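Local coordinates for hypothetical protein PA2201 (Pseudomonas aeruginosa, PDB 2FEF) that is of unknown function but probably acts as a PoNi-type immunity protein that neutralises a PoNe DNase toxin, at residues B[65-68]-B[73-76]; B[67-72]-B[119-124]; B[160-165]-B[186-191]; B[232-237]-B[277-282]; B[245-248]-B[252-255]. All blocks are in the same frame, centred on the assembly; numbering follows the deposited sequence. Where two conformers were deposited one is given.

Contact 1 (B[65-68]-B[73-76]); sequences QGHA and AWAW
His67 and Trp74 meet ring to ring, seven residues apart on helix 66-93. Gly66 comes first in the segment, with the positive phi that favours glycine. His67 follows and makes the whole contact. Its CG lies anti to the backbone N (chi1 -163°), which sends the imidazole along the helix toward the next turns, and the tip of the ring reaches the far end of the indole. His67 CE1 is 3.7 Å from Trp74 CH2, and His67 NE2 is 3.9 Å from Trp74 CZ3. The two planes stand 73° apart with the His67 ring and Trp74 six-membered ring centroids 5.5 Å from each other, an oblique meeting of the two rings. His67 was modelled in two conformers, so this geometry holds for one of them. In that conformer His67 NE2 also donates to Glu71 OE2, one turn on, in a bent bond that meets the carboxylate from above its plane and would restrict rotation of the imidazole. Ala68, last of the segment, turns its methyl away from Trp74 and packs on His67 of the third subunit, just as His67 here packs on Ala68 of the second subunit. Trp74 in turn stacks on His56 of the second subunit. The arrangement is an i to i+7 aromatic pair along one face of an alpha helix, here a face that lines the contact between subunits of the trimeric assembly.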
# COMPACT_ATOMS: atom_id res chain seq x y z
N GLN B 65 -11.43 -7.17 20.26
CA GLN B 65 -11.51 -6.73 21.65
C GLN B 65 -10.11 -6.41 22.19
O GLN B 65 -9.12 -6.83 21.60
CB GLN B 65 -12.16 -7.83 22.52
N GLY B 66 -10.03 -5.68 23.30
CA GLY B 66 -8.76 -5.47 23.98
C GLY B 66 -7.68 -4.88 23.10
O GLY B 66 -7.92 -3.88 22.39
N HIS B 67 -6.48 -5.48 23.11
CA HIS B 67 -5.38 -4.90 22.34
C HIS B 67 -5.59 -5.01 20.84
O HIS B 67 -5.15 -4.13 20.10
CB HIS B 67 -3.99 -5.39 22.73
CG HIS B 67 -2.90 -4.50 22.21
ND1 HIS B 67 -2.54 -3.34 22.85
CD2 HIS B 67 -2.16 -4.57 21.08
CE1 HIS B 67 -1.59 -2.73 22.15
NE2 HIS B 67 -1.34 -3.46 21.07
N ALA B 68 -6.29 -6.06 20.39
CA ALA B 68 -6.68 -6.13 18.97
C ALA B 68 -7.58 -4.94 18.53
O ALA B 68 -7.44 -4.39 17.41
CB ALA B 68 -7.36 -7.47 18.70
N ALA B 73 -7.99 0.49 15.91
CA ALA B 73 -8.18 1.95 16.04
C ALA B 73 -7.01 2.69 15.39
O ALA B 73 -7.20 3.68 14.68
CB ALA B 73 -8.36 2.36 17.54
N TRP B 74 -5.78 2.23 15.61
CA TRP B 74 -4.62 2.88 15.00
C TRP B 74 -4.68 2.86 13.47
O TRP B 74 -4.27 3.82 12.83
CB TRP B 74 -3.31 2.29 15.54
CG TRP B 74 -3.10 2.54 17.04
CD1 TRP B 74 -3.48 3.66 17.77
CD2 TRP B 74 -2.45 1.67 17.98
NE1 TRP B 74 -3.12 3.51 19.09
CE2 TRP B 74 -2.50 2.30 19.25
CE3 TRP B 74 -1.85 0.42 17.87
CZ2 TRP B 74 -1.94 1.72 20.40
CZ3 TRP B 74 -1.29 -0.18 19.04
CH2 TRP B 74 -1.35 0.48 20.28
N ALA B 75 -5.23 1.79 12.89
CA ALA B 75 -5.39 1.69 11.43
C ALA B 75 -6.39 2.76 10.94
O ALA B 75 -6.18 3.46 9.94
CB ALA B 75 -5.85 0.28 11.04
N TRP B 76 -7.46 2.95 11.69
CA TRP B 76 -8.41 4.00 11.38
C TRP B 76 -7.79 5.37 11.50
O TRP B 76 -8.10 6.24 10.72
CB TRP B 76 -9.64 3.93 12.32
CG TRP B 76 -10.68 2.89 11.94
CD1 TRP B 76 -10.57 1.52 12.03
CD2 TRP B 76 -12.00 3.15 11.45
NE1 TRP B 76 -11.74 0.93 11.62
CE2 TRP B 76 -12.63 1.90 11.24
CE3 TRP B 76 -12.70 4.34 11.14
CZ2 TRP B 76 -13.96 1.79 10.78
CZ3 TRP B 76 -14.02 4.23 10.67
CH2 TRP B 76 -14.63 2.95 10.48

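Contact 2 (B[67-72]-B[119-124])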
# COMPACT_ATOMS: atom_id res chain seq x y z
N HIS B 67 -6.48 -5.48 23.11
CA HIS B 67 -5.38 -4.90 22.34
C HIS B 67 -5.59 -5.01 20.84
O HIS B 67 -5.15 -4.13 20.10
CB HIS B 67 -3.99 -5.39 22.73
CG HIS B 67 -2.90 -4.50 22.21
ND1 HIS B 67 -2.54 -3.34 22.85
CD2 HIS B 67 -2.16 -4.57 21.08
CE1 HIS B 67 -1.59 -2.73 22.15
NE2 HIS B 67 -1.34 -3.46 21.07
N ALA B 68 -6.29 -6.06 20.39
CA ALA B 68 -6.68 -6.13 18.97
C ALA B 68 -7.58 -4.94 18.53
O ALA B 68 -7.44 -4.39 17.41
CB ALA B 68 -7.36 -7.47 18.70
N ALA B 69 -8.52 -4.54 19.39
CA ALA B 69 -9.36 -3.33 19.13
C ALA B 69 -8.52 -2.08 19.05
O ALA B 69 -8.80 -1.17 18.28
CB ALA B 69 -10.43 -3.16 20.21
N LEU B 70 -7.48 -2.02 19.87
CA LEU B 70 -6.64 -0.84 19.88
C LEU B 70 -5.83 -0.80 18.58
O LEU B 70 -5.67 0.24 17.97
CB LEU B 70 -5.78 -0.86 21.14
CG LEU B 70 -4.87 0.30 21.49
CD1 LEU B 70 -5.70 1.58 21.70
CD2 LEU B 70 -4.02 -0.05 22.73
N GLU B 71 -5.33 -1.95 18.14
CA GLU B 71 -4.58 -1.99 16.87
C GLU B 71 -5.44 -1.62 15.70
O GLU B 71 -5.01 -0.85 14.81
CB GLU B 71 -3.92 -3.37 16.66
CG GLU B 71 -2.89 -3.65 17.71
CD GLU B 71 -1.50 -3.08 17.40
OE1 GLU B 71 -1.33 -2.27 16.47
OE2 GLU B 71 -0.56 -3.47 18.13
N ASN B 72 -6.69 -2.07 15.70
CA ASN B 72 -7.61 -1.59 14.66
C ASN B 72 -7.86 -0.07 14.70
O ASN B 72 -7.99 0.58 13.67
CB ASN B 72 -8.94 -2.29 14.77
CG ASN B 72 -9.80 -2.06 13.55
OD1 ASN B 72 -9.29 -1.88 12.46
ND2 ASN B 72 -11.11 -2.07 13.73
N GLY B 119 -11.44 5.27 21.82
CA GLY B 119 -12.10 5.29 23.15
C GLY B 119 -12.67 3.96 23.58
O GLY B 119 -12.49 3.54 24.72
N ALA B 120 -13.37 3.29 22.68
CA ALA B 120 -13.98 2.00 22.94
C ALA B 120 -12.92 0.93 23.24
O ALA B 120 -13.11 0.07 24.11
CB ALA B 120 -14.84 1.61 21.75
N ALA B 121 -11.80 0.98 22.52
CA ALA B 121 -10.69 0.04 22.79
C ALA B 121 -10.11 0.27 24.17
O ALA B 121 -9.75 -0.66 24.87
CB ALA B 121 -9.58 0.21 21.74
N ARG B 122 -9.95 1.53 24.54
CA ARG B 122 -9.35 1.84 25.84
C ARG B 122 -10.29 1.45 26.96
O ARG B 122 -9.86 0.99 28.03
CB ARG B 122 -8.98 3.33 25.90
CG ARG B 122 -7.71 3.66 25.11
CD ARG B 122 -7.65 5.13 24.84
NE ARG B 122 -6.35 5.49 24.29
CZ ARG B 122 -6.01 6.72 23.93
NH1 ARG B 122 -6.88 7.72 24.06
NH2 ARG B 122 -4.80 6.94 23.43
N ASP B 123 -11.58 1.61 26.72
CA ASP B 123 -12.59 1.12 27.67
C ASP B 123 -12.53 -0.38 27.83
O ASP B 123 -12.58 -0.90 28.96
CB ASP B 123 -14.01 1.50 27.21
CG ASP B 123 -14.27 2.99 27.29
OD1 ASP B 123 -13.52 3.72 27.98
OD2 ASP B 123 -15.26 3.43 26.65
N SER B 124 -12.48 -1.09 26.71
CA SER B 124 -12.36 -2.56 26.75
C SER B 124 -11.15 -3.01 27.59
O SER B 124 -11.28 -3.88 28.47
CB SER B 124 -12.29 -3.12 25.32
OG SER B 124 -12.20 -4.54 25.35
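Leu70 and Ala121 face each other where two consecutive long helices, 66-93 and 97-127, pack as an antiparallel helical hairpin. The local axes are at 164° and come within 8.2 Å, a short spacing made possible by alanine methyls on both sides. Leu70 carries the larger side chain. Leu70 CB lies 4.0 Å from Ala121 CB, at the edge of the seam. With CG anti to the backbone N (chi1 -175°), the branch rises beside the partner helix instead of driving into it, and the two methyls part. Leu70 CD1 leans across, 4.1 Å from Ala121 CB and 4.5 Å from Arg122 CG, the latter belonging to the aliphatic part of an arginine whose guanidinium end reaches past the seam to Ala136 O. Leu70 CD2 turns back along its own helix, 3.6 Å from His67 ND1 in the modelled conformer, and also reaches the indole of Trp74. Leu118 and Leu125, one turn to either side of Ala121 and Arg122 on helix 97-127, complete the apolar surroundings of Leu70. One residue earlier, Ala69 points its methyl toward the partner helix, and Ala69 CB meets Ala121 CB at 3.8 Å. No hydrogen bond crosses between the segments. The Ala121 methyl also rests on main chain, with Ala121 CB 3.6 Å from Leu70 N.

Contact 3 (B[160-165]-B[186-191])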
# COMPACT_ATOMS: atom_id res chain seq x y z
N ASP B 160 -17.56 25.90 5.24
CA ASP B 160 -18.92 26.10 5.77
C ASP B 160 -19.48 24.80 6.33
O ASP B 160 -20.65 24.41 6.07
CB ASP B 160 -19.86 26.78 4.74
CG ASP B 160 -21.27 27.08 5.31
OD1 ASP B 160 -21.37 27.59 6.46
OD2 ASP B 160 -22.27 26.82 4.61
N ALA B 161 -18.64 24.13 7.11
CA ALA B 161 -18.99 22.87 7.79
C ALA B 161 -18.70 22.96 9.29
O ALA B 161 -18.36 21.96 9.93
CB ALA B 161 -18.23 21.71 7.15
N GLN B 162 -18.85 24.16 9.86
CA GLN B 162 -18.50 24.40 11.28
C GLN B 162 -19.32 23.59 12.27
O GLN B 162 -18.94 23.46 13.42
CB GLN B 162 -18.69 25.87 11.64
CG GLN B 162 -17.73 26.85 10.92
CD GLN B 162 -17.78 28.23 11.53
OE1 GLN B 162 -17.73 28.38 12.76
NE2 GLN B 162 -17.88 29.26 10.67
N GLU B 163 -20.49 23.12 11.84
CA GLU B 163 -21.32 22.29 12.70
C GLU B 163 -20.64 20.97 13.11
O GLU B 163 -21.09 20.29 14.05
CB GLU B 163 -22.70 22.05 12.06
CG GLU B 163 -22.78 20.80 11.13
CD GLU B 163 -22.33 21.08 9.69
N LEU B 164 -19.55 20.59 12.44
CA LEU B 164 -18.81 19.41 12.86
C LEU B 164 -17.72 19.69 13.90
O LEU B 164 -17.22 18.76 14.57
CB LEU B 164 -18.19 18.72 11.65
CG LEU B 164 -19.10 18.24 10.52
CD1 LEU B 164 -18.18 17.73 9.38
CD2 LEU B 164 -20.04 17.13 11.02
N ILE B 165 -17.39 20.97 14.08
CA ILE B 165 -16.28 21.38 14.94
C ILE B 165 -16.51 20.98 16.42
O ILE B 165 -15.58 20.49 17.07
CB ILE B 165 -15.96 22.91 14.76
CG1 ILE B 165 -15.28 23.16 13.40
CG2 ILE B 165 -15.12 23.43 15.94
CD1 ILE B 165 -15.17 24.66 13.02
N ALA B 186 -14.29 29.14 18.04
CA ALA B 186 -15.04 29.98 18.98
C ALA B 186 -16.53 30.08 18.65
O ALA B 186 -17.38 29.84 19.51
CB ALA B 186 -14.42 31.37 19.09
N ALA B 187 -16.84 30.41 17.39
CA ALA B 187 -18.23 30.58 16.94
C ALA B 187 -18.96 29.27 16.98
O ALA B 187 -20.12 29.22 17.38
CB ALA B 187 -18.29 31.15 15.52
N ALA B 188 -18.28 28.21 16.54
CA ALA B 188 -18.86 26.87 16.50
C ALA B 188 -19.27 26.34 17.88
O ALA B 188 -20.32 25.71 18.03
CB ALA B 188 -17.90 25.90 15.83
N LEU B 189 -18.43 26.62 18.88
CA LEU B 189 -18.59 26.09 20.23
C LEU B 189 -19.29 27.06 21.17
O LEU B 189 -19.72 26.67 22.27
CB LEU B 189 -17.21 25.81 20.80
CG LEU B 189 -16.51 24.52 20.38
CD1 LEU B 189 -14.99 24.71 20.41
CD2 LEU B 189 -16.94 23.36 21.30
N GLY B 190 -19.37 28.33 20.76
CA GLY B 190 -19.89 29.41 21.61
C GLY B 190 -18.92 29.77 22.73
O GLY B 190 -19.32 30.03 23.87
N LEU B 191 -17.64 29.80 22.40
CA LEU B 191 -16.60 30.15 23.36
C LEU B 191 -16.70 31.62 23.72
O LEU B 191 -16.90 32.47 22.85
CB LEU B 191 -15.21 29.87 22.80
CG LEU B 191 -14.83 28.41 22.59
CD1 LEU B 191 -13.39 28.39 22.07
CD2 LEU B 191 -14.99 27.56 23.88
O HOH W 1 -15.84 28.60 14.80
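Ala188, near the end of helix 179-189, sets its methyl against Gln162 and Ile165 in the connection between helices 146-158 and 165-172, a loop-to-helix packing within an all-helical fold. That connection starts at Asp160, the C-prime residue of the Schellman motif ending the earlier helix, and swings 162-164 through helical backbone angles into the next. Along the second segment, Ala186 directs its methyl away from the loop, but its carbonyl matters for the helix end. Ala187 makes a light contact, with Ala187 CB 4.0 Å from Gln162 OE1. Ala188 is the centre. The helix is kinked here, and Ala188 N, like Ala187 N, has no bond to the preceding turn; a water serves Ala188 instead, accepting from Ala188 N at 3.0 Å and donating to Gln162 OE1 at 2.8 Å. The Gln162 chain, extended beyond CG and starting with CG anti to the carbonyl carbon (chi1 -66°), brings its amide oxygen over to this water, so the polar group of the loop makes good the gap at Ala188 through one solvent molecule. On the apolar side, Ile165 CG2 lies 3.7 Å from Ala188 CB, while CD1 stands slightly farther off. Beyond Leu189 the helix is over: Gly190 takes a positive phi and Leu191 N returns to Ala186 O at 2.9 Å. Val157 of helix 146-158 touches both Gln162 and Ile165. The closest approach to the Ala188 methyl comes from main chain: Gln162 O is 3.6 Å from Ala188 CB while also accepting from Ile165 N at 3.0 Å.

Contact 4 (B[232-237]-B[277-282]); sequences EFFQLS and SPHYLG
The backbone N of His279, whose ring meets Phe234 across the contact, donates to Ser277 OG at 3.0 Å with a fairly straight N-H line (157°). This ST turn sits inside a type I beta turn from Ser277 to Tyr280, in which Tyr280 N reaches Ser277 O at 3.2 Å, so one serine holds the loop with both its hydroxyl and its carbonyl. Ser277 OG also lies at the edge of the imidazole, in its plane. On the flank of the ring away from CD2, His279 ND1 is bonded to Trp255 O; because a carbonyl can only accept, this bond would put a hydrogen on ND1 and hold the ring's rotation. With CG anti to its carbonyl carbon (chi1 -55°), His279 brings the imidazole across to Phe234. His279 CE1 stands 3.5 Å from Phe234 CD2 and 4.1 Å from Phe234 CB. The planes are nearly parallel, 19° apart, but so displaced that little of one ring lies over the other, with the Phe234 and His279 centroids 5.5 Å from each other. The pair joins the weakly bonded end of helix 223-234 to the loop leading into helix 282-292, for which Leu281 is the N-cap, inside the part of the chain related to the PoNi C-terminal family. Trp255 meets both rings and so completes an aromatic cluster, while its NE1 bonds Pro278 O in the same turn. Phe234 also carries its sequence neighbour on one face: Phe233 CD2 stands 3.6 Å above the plane of the Phe234 ring, over its centre.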
# COMPACT_ATOMS: atom_id res chain seq x y z
N GLU B 232 8.34 34.24 3.19
CA GLU B 232 9.77 34.22 3.48
C GLU B 232 10.28 32.85 3.94
O GLU B 232 11.46 32.49 3.73
CB GLU B 232 10.13 35.31 4.49
CG GLU B 232 10.06 36.70 3.84
CD GLU B 232 10.19 37.87 4.82
OE1 GLU B 232 10.38 37.67 6.04
OE2 GLU B 232 10.11 39.02 4.35
N PHE B 233 9.40 32.08 4.57
CA PHE B 233 9.75 30.73 4.98
C PHE B 233 9.92 29.83 3.75
O PHE B 233 10.93 29.15 3.61
CB PHE B 233 8.66 30.15 5.89
CG PHE B 233 8.92 28.71 6.28
CD1 PHE B 233 10.00 28.41 7.10
CD2 PHE B 233 8.14 27.69 5.77
CE1 PHE B 233 10.28 27.08 7.43
CE2 PHE B 233 8.41 26.35 6.10
CZ PHE B 233 9.47 26.05 6.95
N PHE B 234 8.94 29.86 2.84
CA PHE B 234 8.97 28.93 1.72
C PHE B 234 9.95 29.40 0.63
O PHE B 234 10.24 28.66 -0.31
CB PHE B 234 7.54 28.64 1.19
CG PHE B 234 6.74 27.75 2.10
CD1 PHE B 234 7.09 26.41 2.28
CD2 PHE B 234 5.61 28.25 2.79
CE1 PHE B 234 6.34 25.57 3.15
CE2 PHE B 234 4.87 27.47 3.64
CZ PHE B 234 5.21 26.09 3.84
N GLN B 235 10.44 30.62 0.76
CA GLN B 235 11.51 31.12 -0.10
C GLN B 235 12.89 30.55 0.28
O GLN B 235 13.82 30.57 -0.53
CB GLN B 235 11.53 32.64 -0.09
CG GLN B 235 10.64 33.21 -1.19
CD GLN B 235 10.48 34.72 -1.13
OE1 GLN B 235 10.74 35.38 -0.10
NE2 GLN B 235 10.04 35.28 -2.25
N LEU B 236 13.03 30.06 1.51
CA LEU B 236 14.30 29.46 1.95
C LEU B 236 14.44 28.13 1.21
O LEU B 236 13.44 27.52 0.86
CB LEU B 236 14.27 29.16 3.46
CG LEU B 236 14.06 30.31 4.47
CD1 LEU B 236 13.91 29.77 5.93
CD2 LEU B 236 15.12 31.42 4.34
N SER B 237 15.67 27.67 1.00
CA SER B 237 15.88 26.26 0.55
C SER B 237 15.17 25.26 1.47
O SER B 237 14.98 25.52 2.67
CB SER B 237 17.39 25.95 0.47
OG SER B 237 17.89 25.61 1.75
N SER B 277 -1.19 37.51 -1.17
CA SER B 277 -0.34 36.37 -0.72
C SER B 277 -0.68 35.09 -1.46
O SER B 277 -1.85 34.69 -1.49
CB SER B 277 -0.48 36.12 0.78
OG SER B 277 0.20 34.89 1.07
N PRO B 278 0.32 34.44 -2.06
CA PRO B 278 0.13 33.16 -2.74
C PRO B 278 -0.24 32.01 -1.79
O PRO B 278 -0.57 30.91 -2.25
CB PRO B 278 1.50 32.89 -3.39
CG PRO B 278 2.45 33.79 -2.72
CD PRO B 278 1.70 34.95 -2.19
N HIS B 279 -0.23 32.32 -0.49
CA HIS B 279 -0.56 31.33 0.55
C HIS B 279 -1.97 31.52 1.13
O HIS B 279 -2.41 30.71 1.94
CB HIS B 279 0.50 31.39 1.66
CG HIS B 279 1.91 31.22 1.16
ND1 HIS B 279 2.51 29.98 1.01
CD2 HIS B 279 2.81 32.12 0.70
CE1 HIS B 279 3.73 30.14 0.52
NE2 HIS B 279 3.93 31.43 0.33
N TYR B 280 -2.67 32.57 0.72
CA TYR B 280 -3.99 32.89 1.25
C TYR B 280 -5.07 32.24 0.38
O TYR B 280 -5.02 32.30 -0.86
CB TYR B 280 -4.19 34.44 1.24
CG TYR B 280 -5.44 34.92 1.94
CD1 TYR B 280 -5.53 34.94 3.33
CD2 TYR B 280 -6.54 35.39 1.19
CE1 TYR B 280 -6.69 35.37 3.97
CE2 TYR B 280 -7.70 35.84 1.82
CZ TYR B 280 -7.76 35.83 3.22
OH TYR B 280 -8.92 36.27 3.85
N LEU B 281 -6.10 31.70 1.01
CA LEU B 281 -7.14 31.00 0.24
C LEU B 281 -8.37 31.88 0.03
O LEU B 281 -9.49 31.54 0.47
CB LEU B 281 -7.52 29.69 0.98
CG LEU B 281 -6.36 28.68 0.96
CD1 LEU B 281 -6.53 27.66 2.12
CD2 LEU B 281 -6.33 27.98 -0.40
N GLY B 282 -8.18 32.99 -0.69
CA GLY B 282 -9.26 33.94 -0.97
C GLY B 282 -10.50 33.31 -1.59
O GLY B 282 -11.61 33.68 -1.22

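Contact 5 (B[245-248]-B[252-255]); sequences RRLT and AWGW
Trp253 pushes its six-membered ring against Arg246, Leu247 and Thr248, folding one irregular loop, between helices 238-243 and 258-267, back on itself. The apolar contact is with Leu247, whose CG lies 4.1 Å from Trp253 CZ3. Main chain comes closer: Leu247 O is 3.3 Å from Trp253 CZ3, and Thr248 CA adds a wider approach to the same carbon. Trp253 CG anti to the backbone N (chi1 171°) sends the indole across to this strip, and its NE1 is bonded to Tyr230 OH. The charged group arrives from the opposite direction. Arg246 NH1 is 3.5 Å from Trp253 CH2; the guanidinium and indole planes are 14° apart, and NH1 approaches the ring obliquely. The Arg246 group is held elsewhere as well, by NE to Gln229 O and by cation-pi contacts with Phe233 and Tyr230. One water bridges the two sides: set over the indole face toward its rim, it accepts from Arg246 NH1 at 2.9 Å and donates to Gly254 O at 2.6 Å, the carbonyl of a glycine of positive phi. Arg246 NH1 also makes a weak, bent bond (128°) to Leu247 O at 2.8 Å.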
# COMPACT_ATOMS: atom_id res chain seq x y z
N ARG B 245 12.98 26.44 13.44
CA ARG B 245 12.07 25.77 14.36
C ARG B 245 10.59 25.87 13.99
O ARG B 245 9.71 25.32 14.68
CB ARG B 245 12.38 26.13 15.82
CG ARG B 245 12.23 27.55 16.15
CD ARG B 245 13.11 27.98 17.31
NE ARG B 245 12.82 29.36 17.75
CZ ARG B 245 12.76 30.43 16.96
NH1 ARG B 245 12.93 30.31 15.66
NH2 ARG B 245 12.51 31.64 17.47
N ARG B 246 10.29 26.51 12.85
CA ARG B 246 8.92 26.55 12.40
C ARG B 246 8.28 25.16 12.22
O ARG B 246 8.84 24.22 11.61
CB ARG B 246 8.80 27.38 11.11
CG ARG B 246 7.35 27.69 10.75
CD ARG B 246 7.27 27.77 9.26
NE ARG B 246 6.08 28.35 8.64
CZ ARG B 246 5.07 27.66 8.14
NH1 ARG B 246 5.00 26.32 8.24
NH2 ARG B 246 4.11 28.32 7.49
N LEU B 247 7.09 25.01 12.79
CA LEU B 247 6.35 23.78 12.61
C LEU B 247 5.96 23.70 11.14
O LEU B 247 5.62 24.72 10.51
CB LEU B 247 5.08 23.79 13.47
CG LEU B 247 4.27 22.48 13.50
CD1 LEU B 247 5.08 21.45 14.28
CD2 LEU B 247 2.92 22.73 14.15
N THR B 248 6.03 22.50 10.58
CA THR B 248 5.49 22.26 9.23
C THR B 248 4.55 21.05 9.31
O THR B 248 4.62 20.24 10.25
CB THR B 248 6.62 21.98 8.20
OG1 THR B 248 7.30 20.77 8.57
CG2 THR B 248 7.61 23.19 8.13
N ALA B 252 -1.08 17.73 6.07
CA ALA B 252 -2.41 18.33 6.25
C ALA B 252 -2.47 19.83 5.94
O ALA B 252 -3.51 20.34 5.57
CB ALA B 252 -2.93 18.10 7.66
N TRP B 253 -1.34 20.51 6.10
CA TRP B 253 -1.33 22.00 6.15
C TRP B 253 -0.56 22.58 4.96
O TRP B 253 -1.08 23.42 4.18
CB TRP B 253 -0.74 22.36 7.53
CG TRP B 253 -0.40 23.79 7.83
CD1 TRP B 253 -0.95 24.92 7.30
CD2 TRP B 253 0.59 24.22 8.75
NE1 TRP B 253 -0.37 26.05 7.86
CE2 TRP B 253 0.59 25.64 8.75
CE3 TRP B 253 1.51 23.54 9.57
CZ2 TRP B 253 1.46 26.38 9.55
CZ3 TRP B 253 2.37 24.30 10.36
CH2 TRP B 253 2.32 25.69 10.35
N GLY B 254 0.67 22.08 4.79
CA GLY B 254 1.50 22.38 3.62
C GLY B 254 1.75 23.87 3.39
O GLY B 254 2.18 24.60 4.30
N TRP B 255 1.44 24.31 2.18
CA TRP B 255 1.68 25.66 1.69
C TRP B 255 0.74 26.72 2.29
O TRP B 255 1.04 27.91 2.26
CB TRP B 255 1.46 25.60 0.18
CG TRP B 255 1.67 26.82 -0.66
CD1 TRP B 255 0.72 27.67 -1.13
CD2 TRP B 255 2.91 27.26 -1.18
NE1 TRP B 255 1.29 28.63 -1.92
CE2 TRP B 255 2.65 28.39 -1.98
CE3 TRP B 255 4.23 26.79 -1.07
CZ2 TRP B 255 3.66 29.09 -2.63
CZ3 TRP B 255 5.23 27.48 -1.74
CH2 TRP B 255 4.94 28.62 -2.51
O HOH W 2 2.67 25.83 6.52

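Two pairs of contacts form clusters, with contact 3 apart from both. Contacts 1 and 2 share His67 and Ala68 on helix 66-93, their centres 5 Å apart, and are joined by a probable hydrogen bond from Gly66 N to Ser124 OG (3.2 Å); both touch the second subunit. Contact 5 is nested inside the loop closed by contact 4. Their centres lie 11 Å apart, and Trp255 of contact 5 joins them. Contacts 1 and 4, centres 39 Å apart, sit on opposite sides of the chain's centre. Contact 3 lies 24 Å from contact 5 and 27 Å from contact 4, between centres, without touching either.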